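Alpha-Amylase (Thermotoga maritima, PDB 2B5D) belongs to glycosyl hydrolase family 57 and is named an alpha-amylase, pairing a largely parallel beta/alpha core with a helix-rich C-terminal part. Local coordinates at residues R2-I7 and G339-I344; R263-D268 and I289-I294; K326-A331 and N372-L377. All blocks are in the same frame, centred on the assembly; numbering follows the deposited sequence.

Contact 1 (R2-I7 and G339-I344)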
loop_
_atom_site.group_PDB
_atom_site.type_symbol
_atom_site.label_atom_id
_atom_site.label_comp_id
_atom_site.label_asym_id
_atom_site.label_seq_id
_atom_site.Cartn_x
_atom_site.Cartn_y
_atom_site.Cartn_z
ATOM N N ARG A 2 16.622 -47.658 -30.340
ATOM C CA ARG A 2 16.038 -47.134 -29.110
ATOM C C ARG A 2 15.770 -45.652 -29.247
ATOM O O ARG A 2 16.548 -44.927 -29.869
ATOM C CB ARG A 2 16.999 -47.323 -27.954
ATOM C CG ARG A 2 18.118 -48.301 -28.237
ATOM C CD ARG A 2 19.221 -48.243 -27.163
ATOM N NE ARG A 2 19.201 -49.391 -26.260
ATOM C CZ ARG A 2 18.106 -50.020 -25.845
ATOM N NH1 ARG A 2 16.909 -49.589 -26.219
ATOM N NH2 ARG A 2 18.211 -51.074 -25.038
ATOM N N GLY A 3 14.660 -45.212 -28.663
ATOM C CA GLY A 3 14.309 -43.798 -28.539
ATOM C C GLY A 3 15.270 -43.119 -27.594
ATOM O O GLY A 3 15.760 -43.746 -26.660
ATOM N N LYS A 4 15.554 -41.840 -27.848
ATOM C CA LYS A 4 16.505 -41.088 -27.022
ATOM C C LYS A 4 15.775 -40.116 -26.103
ATOM O O LYS A 4 14.976 -39.281 -26.552
ATOM C CB LYS A 4 17.541 -40.405 -27.918
ATOM C CG LYS A 4 18.439 -41.441 -28.594
ATOM C CD LYS A 4 18.533 -41.285 -30.093
ATOM C CE LYS A 4 19.946 -40.894 -30.549
ATOM N NZ LYS A 4 20.975 -41.965 -30.315
ATOM N N ILE A 5 15.994 -40.266 -24.804
ATOM C CA ILE A 5 15.310 -39.365 -23.882
ATOM C C ILE A 5 16.221 -38.301 -23.353
ATOM O O ILE A 5 17.237 -38.590 -22.688
ATOM C CB ILE A 5 14.227 -40.016 -22.845
ATOM C CG1 ILE A 5 14.870 -40.786 -21.703
ATOM C CG2 ILE A 5 13.072 -40.842 -23.571
ATOM C CD1 ILE A 5 15.081 -39.875 -20.476
ATOM N N LEU A 6 15.896 -37.061 -23.710
ATOM C CA LEU A 6 16.714 -35.935 -23.248
ATOM C C LEU A 6 15.985 -35.111 -22.167
ATOM O O LEU A 6 15.088 -34.316 -22.459
ATOM C CB LEU A 6 17.313 -35.133 -24.442
ATOM C CG LEU A 6 17.848 -33.690 -24.464
ATOM C CD1 LEU A 6 18.675 -33.222 -23.278
ATOM C CD2 LEU A 6 18.550 -33.377 -25.818
ATOM N N ILE A 7 16.364 -35.366 -20.912
ATOM C CA ILE A 7 15.789 -34.637 -19.778
ATOM C C ILE A 7 16.600 -33.378 -19.577
ATOM O O ILE A 7 17.811 -33.410 -19.404
ATOM C CB ILE A 7 15.743 -35.472 -18.420
ATOM C CG1 ILE A 7 14.834 -36.706 -18.507
ATOM C CG2 ILE A 7 15.302 -34.590 -17.243
ATOM C CD1 ILE A 7 13.526 -36.486 -19.277
ATOM N N GLY A 339 11.454 -43.750 -38.862
ATOM C CA GLY A 339 12.491 -44.524 -39.503
ATOM C C GLY A 339 13.861 -44.163 -38.968
ATOM O O GLY A 339 14.897 -44.718 -39.382
ATOM N N VAL A 340 13.887 -43.211 -38.050
ATOM C CA VAL A 340 15.101 -42.984 -37.276
ATOM C C VAL A 340 14.723 -42.798 -35.788
ATOM O O VAL A 340 13.543 -42.665 -35.443
ATOM C CB VAL A 340 15.948 -41.834 -37.888
ATOM C CG1 VAL A 340 15.207 -40.465 -37.806
ATOM C CG2 VAL A 340 17.358 -41.820 -37.273
ATOM N N GLU A 341 15.716 -42.853 -34.921
ATOM C CA GLU A 341 15.510 -42.707 -33.490
ATOM C C GLU A 341 14.995 -41.278 -33.110
ATOM O O GLU A 341 15.644 -40.276 -33.420
ATOM C CB GLU A 341 16.820 -43.045 -32.763
ATOM C CG GLU A 341 17.203 -44.537 -32.815
ATOM C CD GLU A 341 18.721 -44.802 -32.634
ATOM O OE1 GLU A 341 19.096 -45.718 -31.849
ATOM O OE2 GLU A 341 19.544 -44.097 -33.294
ATOM N N PRO A 342 13.814 -41.194 -32.435
ATOM C CA PRO A 342 13.336 -39.906 -31.934
ATOM C C PRO A 342 14.230 -39.415 -30.803
ATOM O O PRO A 342 14.868 -40.219 -30.098
ATOM C CB PRO A 342 11.928 -40.205 -31.446
ATOM C CG PRO A 342 11.966 -41.709 -31.122
ATOM C CD PRO A 342 12.900 -42.312 -32.106
ATOM N N VAL A 343 14.386 -38.098 -30.699
ATOM C CA VAL A 343 14.938 -37.565 -29.464
ATOM C C VAL A 343 13.891 -36.701 -28.797
ATOM O O VAL A 343 13.328 -35.793 -29.372
ATOM C CB VAL A 343 16.455 -37.056 -29.527
ATOM C CG1 VAL A 343 17.024 -37.089 -30.910
ATOM C CG2 VAL A 343 16.692 -35.734 -28.789
ATOM N N ILE A 344 13.525 -37.122 -27.607
ATOM C CA ILE A 344 12.353 -36.574 -26.946
ATOM C C ILE A 344 12.941 -35.582 -25.993
ATOM O O ILE A 344 13.747 -35.963 -25.090
ATOM C CB ILE A 344 11.519 -37.721 -26.267
ATOM C CG1 ILE A 344 10.895 -38.596 -27.381
ATOM C CG2 ILE A 344 10.524 -37.135 -25.318
ATOM C CD1 ILE A 344 10.478 -40.035 -26.978
#

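Contact 2 (R263-D268 and I289-I294)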
loop_
_atom_site.group_PDB
_atom_site.type_symbol
_atom_site.label_atom_id
_atom_site.label_comp_id
_atom_site.label_asym_id
_atom_site.label_seq_id
_atom_site.Cartn_x
_atom_site.Cartn_y
_atom_site.Cartn_z
ATOM N N ARG A 263 2.266 -26.666 4.509
ATOM C CA ARG A 263 2.173 -26.909 5.940
ATOM C C ARG A 263 3.562 -27.084 6.484
ATOM O O ARG A 263 4.347 -27.909 6.000
ATOM C CB ARG A 263 1.294 -28.110 6.275
ATOM C CG ARG A 263 -0.190 -27.814 6.135
ATOM C CD ARG A 263 -0.729 -27.114 7.363
ATOM N NE ARG A 263 -1.903 -27.860 7.770
ATOM C CZ ARG A 263 -2.044 -28.510 8.913
ATOM N NH1 ARG A 263 -3.161 -29.204 9.119
ATOM N NH2 ARG A 263 -1.104 -28.465 9.846
ATOM N N ASP A 264 3.862 -26.288 7.497
ATOM C CA ASP A 264 5.215 -26.154 7.983
ATOM C C ASP A 264 5.110 -25.757 9.444
ATOM O O ASP A 264 4.177 -25.067 9.821
ATOM C CB ASP A 264 5.955 -25.085 7.149
ATOM C CG ASP A 264 7.450 -25.108 7.362
ATOM O OD1 ASP A 264 7.903 -24.623 8.417
ATOM O OD2 ASP A 264 8.184 -25.585 6.461
ATOM N N ILE A 265 6.058 -26.206 10.259
ATOM C CA ILE A 265 6.001 -25.966 11.706
ATOM C C ILE A 265 6.176 -24.492 12.083
ATOM O O ILE A 265 5.909 -24.106 13.219
ATOM C CB ILE A 265 7.008 -26.829 12.482
ATOM C CG1 ILE A 265 8.438 -26.489 12.053
ATOM C CG2 ILE A 265 6.655 -28.275 12.297
ATOM C CD1 ILE A 265 9.497 -26.977 12.992
ATOM N N GLY A 266 6.617 -23.684 11.122
ATOM C CA GLY A 266 6.819 -22.263 11.333
ATOM C C GLY A 266 5.490 -21.550 11.370
ATOM O O GLY A 266 5.428 -20.395 11.753
ATOM N N PHE A 267 4.426 -22.246 10.968
ATOM C CA PHE A 267 3.077 -21.690 10.981
ATOM C C PHE A 267 2.230 -22.365 12.063
ATOM O O PHE A 267 1.210 -21.818 12.508
ATOM C CB PHE A 267 2.419 -21.851 9.608
ATOM C CG PHE A 267 3.046 -21.006 8.524
ATOM C CD1 PHE A 267 4.153 -21.467 7.808
ATOM C CD2 PHE A 267 2.530 -19.745 8.216
ATOM C CE1 PHE A 267 4.729 -20.691 6.806
ATOM C CE2 PHE A 267 3.108 -18.954 7.206
ATOM C CZ PHE A 267 4.207 -19.436 6.501
ATOM N N ASP A 268 2.685 -23.544 12.492
ATOM C CA ASP A 268 1.940 -24.404 13.406
ATOM C C ASP A 268 2.484 -24.408 14.823
ATOM O O ASP A 268 1.719 -24.322 15.782
ATOM C CB ASP A 268 1.910 -25.840 12.881
ATOM C CG ASP A 268 1.183 -25.960 11.559
ATOM O OD1 ASP A 268 1.363 -27.003 10.884
ATOM O OD2 ASP A 268 0.446 -25.010 11.193
ATOM N N ILE A 289 10.955 -27.925 7.544
ATOM C CA ILE A 289 10.445 -29.142 8.144
ATOM C C ILE A 289 8.919 -29.159 8.211
ATOM O O ILE A 289 8.282 -28.348 8.904
ATOM C CB ILE A 289 11.219 -29.633 9.445
ATOM C CG1 ILE A 289 10.290 -30.448 10.376
ATOM C CG2 ILE A 289 12.092 -28.532 10.126
ATOM C CD1 ILE A 289 9.720 -29.695 11.466
ATOM N N LYS A 290 8.374 -30.104 7.442
ATOM C CA LYS A 290 6.956 -30.201 7.096
ATOM C C LYS A 290 6.465 -31.642 7.280
ATOM O O LYS A 290 7.121 -32.582 6.824
ATOM C CB LYS A 290 6.744 -29.802 5.626
ATOM C CG LYS A 290 7.549 -28.626 5.100
ATOM C CD LYS A 290 6.927 -28.159 3.811
ATOM C CE LYS A 290 7.897 -27.395 2.941
ATOM N NZ LYS A 290 7.858 -25.938 3.191
ATOM N N TYR A 291 5.303 -31.808 7.905
ATOM C CA TYR A 291 4.837 -33.126 8.362
ATOM C C TYR A 291 3.587 -33.703 7.696
ATOM O O TYR A 291 3.224 -34.827 7.948
ATOM C CB TYR A 291 4.596 -33.069 9.879
ATOM C CG TYR A 291 5.839 -32.854 10.749
ATOM C CD1 TYR A 291 5.899 -31.807 11.641
ATOM C CD2 TYR A 291 6.920 -33.742 10.701
ATOM C CE1 TYR A 291 7.022 -31.619 12.448
ATOM C CE2 TYR A 291 8.049 -33.568 11.518
ATOM C CZ TYR A 291 8.081 -32.518 12.383
ATOM O OH TYR A 291 9.178 -32.336 13.189
ATOM N N HIS A 292 2.923 -32.942 6.841
ATOM C CA HIS A 292 1.677 -33.399 6.226
ATOM C C HIS A 292 1.841 -33.830 4.773
ATOM O O HIS A 292 2.780 -33.398 4.077
ATOM C CB HIS A 292 0.601 -32.331 6.377
ATOM C CG HIS A 292 0.380 -31.909 7.807
ATOM N ND1 HIS A 292 1.280 -31.121 8.504
ATOM C CD2 HIS A 292 -0.621 -32.191 8.675
ATOM C CE1 HIS A 292 0.821 -30.912 9.725
ATOM N NE2 HIS A 292 -0.332 -31.546 9.851
ATOM N N ARG A 293 0.966 -34.744 4.358
ATOM C CA ARG A 293 0.856 -35.101 2.962
ATOM C C ARG A 293 -0.326 -34.328 2.357
ATOM O O ARG A 293 -1.188 -33.835 3.086
ATOM C CB ARG A 293 0.680 -36.616 2.794
ATOM C CG ARG A 293 -0.468 -37.225 3.584
ATOM C CD ARG A 293 -0.448 -38.746 3.505
ATOM N NE ARG A 293 -1.692 -39.303 4.024
ATOM C CZ ARG A 293 -2.778 -39.570 3.299
ATOM N NH1 ARG A 293 -2.802 -39.344 1.990
ATOM N NH2 ARG A 293 -3.855 -40.051 3.898
ATOM N N ILE A 294 -0.381 -34.255 1.031
ATOM C CA ILE A 294 -1.440 -33.505 0.351
ATOM C C ILE A 294 -2.841 -33.988 0.766
ATOM O O ILE A 294 -3.763 -33.167 0.859
ATOM C CB ILE A 294 -1.233 -33.489 -1.205
ATOM C CG1 ILE A 294 0.075 -32.774 -1.566
ATOM C CG2 ILE A 294 -2.444 -32.861 -1.951
ATOM C CD1 ILE A 294 0.591 -33.067 -2.943
HETATM O O HOH W 1 3.695 -30.440 5.178
#

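Contact 3 (K326-A331 and N372-L377)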
loop_
_atom_site.group_PDB
_atom_site.type_symbol
_atom_site.label_atom_id
_atom_site.label_comp_id
_atom_site.label_asym_id
_atom_site.label_seq_id
_atom_site.Cartn_x
_atom_site.Cartn_y
_atom_site.Cartn_z
ATOM N N LYS A 326 4.665 -44.421 -20.746
ATOM C CA LYS A 326 4.333 -43.362 -21.737
ATOM C C LYS A 326 5.472 -43.002 -22.738
ATOM O O LYS A 326 5.208 -42.757 -23.902
ATOM C CB LYS A 326 3.842 -42.116 -21.030
ATOM C CG LYS A 326 2.511 -42.358 -20.421
ATOM C CD LYS A 326 2.079 -41.266 -19.486
ATOM C CE LYS A 326 0.604 -41.081 -19.666
ATOM N NZ LYS A 326 -0.117 -42.012 -18.762
ATOM N N LYS A 327 6.726 -43.029 -22.296
ATOM C CA LYS A 327 7.842 -42.623 -23.188
ATOM C C LYS A 327 8.230 -43.755 -24.146
ATOM O O LYS A 327 8.702 -43.511 -25.280
ATOM C CB LYS A 327 9.078 -42.173 -22.383
ATOM C CG LYS A 327 8.889 -40.940 -21.452
ATOM C CD LYS A 327 8.439 -39.703 -22.203
ATOM C CE LYS A 327 6.929 -39.633 -22.287
ATOM N NZ LYS A 327 6.359 -38.485 -23.040
ATOM N N GLU A 328 8.065 -44.996 -23.668
ATOM C CA GLU A 328 8.299 -46.194 -24.477
ATOM C C GLU A 328 7.225 -46.292 -25.525
ATOM O O GLU A 328 7.469 -46.465 -26.708
ATOM C CB GLU A 328 8.246 -47.412 -23.588
ATOM C CG GLU A 328 9.464 -47.510 -22.676
ATOM C CD GLU A 328 9.488 -48.777 -21.867
ATOM O OE1 GLU A 328 10.607 -49.263 -21.552
ATOM O OE2 GLU A 328 8.393 -49.293 -21.556
ATOM N N SER A 329 6.004 -46.170 -25.092
ATOM C CA SER A 329 4.941 -46.126 -26.056
ATOM C C SER A 329 5.224 -45.026 -27.123
ATOM O O SER A 329 5.177 -45.289 -28.316
ATOM C CB SER A 329 3.628 -45.928 -25.330
ATOM O OG SER A 329 2.620 -45.737 -26.274
ATOM N N GLN A 330 5.575 -43.814 -26.696
ATOM C CA GLN A 330 5.802 -42.682 -27.645
ATOM C C GLN A 330 7.015 -42.944 -28.577
ATOM O O GLN A 330 6.909 -42.770 -29.778
ATOM C CB GLN A 330 5.870 -41.347 -26.887
ATOM C CG GLN A 330 6.395 -40.118 -27.715
ATOM C CD GLN A 330 6.744 -38.940 -26.830
ATOM O OE1 GLN A 330 7.515 -39.064 -25.869
ATOM N NE2 GLN A 330 6.190 -37.798 -27.151
ATOM N N ALA A 331 8.102 -43.461 -28.020
ATOM C CA ALA A 331 9.236 -43.871 -28.794
ATOM C C ALA A 331 8.906 -44.865 -29.916
ATOM O O ALA A 331 9.306 -44.663 -31.085
ATOM C CB ALA A 331 10.343 -44.432 -27.886
ATOM N N ASN A 372 17.321 -46.814 -17.952
ATOM C CA ASN A 372 18.515 -47.617 -18.074
ATOM C C ASN A 372 18.205 -49.116 -18.376
ATOM O O ASN A 372 18.838 -49.711 -19.238
ATOM C CB ASN A 372 19.374 -47.494 -16.813
ATOM C CG ASN A 372 20.234 -46.223 -16.777
ATOM O OD1 ASN A 372 20.667 -45.795 -15.687
ATOM N ND2 ASN A 372 20.491 -45.620 -17.937
ATOM N N GLU A 373 17.237 -49.707 -17.674
ATOM C CA GLU A 373 16.825 -51.081 -17.937
ATOM C C GLU A 373 16.022 -51.255 -19.198
ATOM O O GLU A 373 16.143 -52.291 -19.851
ATOM C CB GLU A 373 16.061 -51.700 -16.754
ATOM C CG GLU A 373 16.947 -51.959 -15.522
ATOM C CD GLU A 373 18.403 -52.280 -15.901
ATOM O OE1 GLU A 373 18.651 -53.337 -16.547
ATOM O OE2 GLU A 373 19.299 -51.459 -15.564
ATOM N N SER A 374 15.206 -50.261 -19.550
ATOM C CA SER A 374 14.379 -50.321 -20.774
ATOM C C SER A 374 15.136 -50.736 -22.033
ATOM O O SER A 374 16.251 -50.293 -22.285
ATOM C CB SER A 374 13.686 -48.990 -21.049
ATOM O OG SER A 374 12.978 -49.033 -22.280
ATOM N N LYS A 375 14.488 -51.595 -22.818
ATOM C CA LYS A 375 14.990 -52.022 -24.107
ATOM C C LYS A 375 14.470 -51.105 -25.232
ATOM O O LYS A 375 14.871 -51.238 -26.387
ATOM C CB LYS A 375 14.623 -53.509 -24.360
ATOM C CG LYS A 375 15.428 -54.519 -23.502
ATOM C CD LYS A 375 16.961 -54.264 -23.567
ATOM C CE LYS A 375 17.769 -55.164 -22.595
ATOM N NZ LYS A 375 17.907 -56.582 -23.077
ATOM N N ASP A 376 13.580 -50.182 -24.896
ATOM C CA ASP A 376 12.989 -49.284 -25.889
ATOM C C ASP A 376 13.644 -47.856 -25.882
ATOM O O ASP A 376 13.305 -47.005 -26.712
ATOM C CB ASP A 376 11.460 -49.164 -25.642
ATOM C CG ASP A 376 10.638 -50.418 -26.117
ATOM O OD1 ASP A 376 10.847 -50.933 -27.264
ATOM O OD2 ASP A 376 9.723 -50.855 -25.355
ATOM N N LEU A 377 14.557 -47.605 -24.939
ATOM C CA LEU A 377 14.879 -46.237 -24.502
ATOM C C LEU A 377 16.272 -46.127 -23.953
ATOM O O LEU A 377 16.777 -47.024 -23.285
ATOM C CB LEU A 377 13.925 -45.712 -23.411
ATOM C CG LEU A 377 12.459 -45.381 -23.630
ATOM C CD1 LEU A 377 11.924 -44.820 -22.348
ATOM C CD2 LEU A 377 12.211 -44.403 -24.768
HETATM O O HOH W 2 10.689 -52.083 -23.147
#

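Contact 1 (R2-I7 and G339-I344)
Lys4 and Glu341 cross obliquely, and the side chains meet first through carbon. Lys4 CD lies 3.6 Å from Glu341 CB, whereas Lys4 NZ and Glu341 OE2 form only a long salt bridge of 3.9 Å. With its CG anti to the carbonyl carbon (chi1 -70°), Glu341 brings that methylene to 3.0 Å from Arg2 O. The chain runs on extended to OE1, which takes a weak hydrogen bond from Arg2 N at 3.5 Å. One carboxylate therefore meets a backbone N-H and an ammonium, neither of them at close range.

Lys4 also pairs with Val343 in parallel register. Their side chains leave the sheet on the same face, CB to CB 3.9 Å apart, and Leu6 CD2 adds a looser touch on Val343 CG2. The pairing is evidenced by the backbone: Lys4 N donates to Pro342 O at 2.9 Å, and Lys4 O accepts from Ile344 N at 2.8 Å. One residue thus grips the neighbours on either side of Val343, the signature of parallel strands, and Leu6 N continues the pattern to Ile344 O. Ile5 and Ile344 occupy the other face, where Ile5 CG2 approaches Ile344 CD1 to 4.4 Å.

Strand 3-11 also pairs in parallel with strand 377-379, where Gly3 and Ile5 bond to the backbone of Lys378. Phe367 and Val371 of helix 360-373 cover Ile5, while helix 309-338 packs on Pro342 through Leu334 and Met335 and on Ile344 through Gln330.

Contact 2 (R263-D268 and I289-I294)
Asp264 and Lys290 form a salt bridge across the contact, OD2 to NZ at 3.3 Å, weak as a hydrogen bond. The carboxylate is held mainly by other groups: Thr287 OG1 bonds to OD1, Gly288 N to OD2, and Gly266 N to the anti lone pair of OD1 at 3.1 Å. With CG anti to the backbone N (chi1 -166°), the carboxylate is placed where Gly266 N reaches it. The ammonium of Lys290 also has a cation-pi partner in Phe261.

A second polar group surrounds Arg263. Its NH2 bonds Asp268 OD1 at 3.0 Å, in a salt bridge where the oxygen lies close to the guanidinium plane but is itself met 43° above the carboxylate plane. The guanidinium lies over one face of the His292 ring, with CZ 3.6 Å above the ring plane and offset toward its rim. The two planes are 42° apart, so the overlap is tilted rather than a parallel stack, and NH2 comes nearest, 3.1 Å from His292 CE1. A water bridges the backbones, donating to Arg263 O at 2.7 Å and accepting from His292 N at 3.1 Å.

Farther out the contact turns apolar. Ile265 CG2 presses on Tyr291 CE1 at 3.4 Å, approaching the ring obliquely, and the Ile265 side chain also meets Ile289, though too tightly modelled for detail. Ile265 N gives a weak bond to Ile289 O. Behind them, Leu84 of helix 68-91 touches Ile265, Met102 of helix 97-119 touches Tyr291, and the Tyr291 hydroxyl is hydrogen-bonded to Glu88 OE1.

Asp264 accepting from Gly266 N immediately before the weakly bonded helix 265-268 defines an N-cap, here one whose carboxylate is also held by Thr287 and Gly288, which lead into segment 289-294.

Contact 3 (K326-A331 and N372-L377)
An ST turn directly after helix 360-373 meets helix 309-338 through Ser374 and Glu328. Ser374 OG accepts from Asp376 N at 2.9 Å, which closes the turn. With OG anti to the backbone N (chi1 176°), Ser374 also turns its hydroxyl toward Glu328 OE1 and donates to it. That second bond is modelled at 2.5 Å, very short, so its exact length is doubtful.

Glu328 also lies beside Asp376, the two side chains crossing at about a right angle with carboxylate planes 89° apart. Glu328 OE1 and Asp376 OD2 are 4.2 Å from each other, a like-charge approach that is probably eased by two partners. A water donates to Asp376 OD2 at 2.7 Å and more weakly to Glu328 OE1, and Arg332, one turn farther along helix 309-338, forms a salt bridge with Asp376 OD2.

Here the chain passes from helix 360-373 through the turn into strand 377-379, an alpha-to-beta connection of the parallel beta/alpha core, and Leu377, the first residue of that strand, leans on helix 309-338. Its two methyls divide the surface between them. CD1 rests against Glu328 CG at 3.7 Å, with Lys327 CB close by, while CD2 sits 3.6 Å from Ala331 CB and also faces Lys327 O at 3.7 Å. The aliphatic base of Glu328 thus belongs to the apolar packing and its tip to the polar turn. On the Lys327 side, Phe367 of helix 360-373 packs on the lysine chain, whose NZ bonds Gln330 OE1 and Ser241 OG.

Overall arrangement
Contacts 1 and 3 are neighbours, with centres about 9 Å apart: Gly3 N probably bonds Asp376 O at 3.0 Å, joining strand 3-11 to the turn before strand 377-379. Helix 309-338 is followed by strand 343-349. Their segments alternate along the chain, in the order 2-7, 326-331, 339-344, 372-377; contact 1 brings the chain start beside a segment 332 residues on, and contact 3 spans 41. Contact 2 falls between the segments of contact 1 and closes before contact 3 opens. Its centre is about 40 Å from contact 1 and 37 Å from contact 3. Contacts 1 and 3 lie where the parallel sheet meets helices 309-338 and 360-373, while contact 2 packs on helices 68-91 and 97-119.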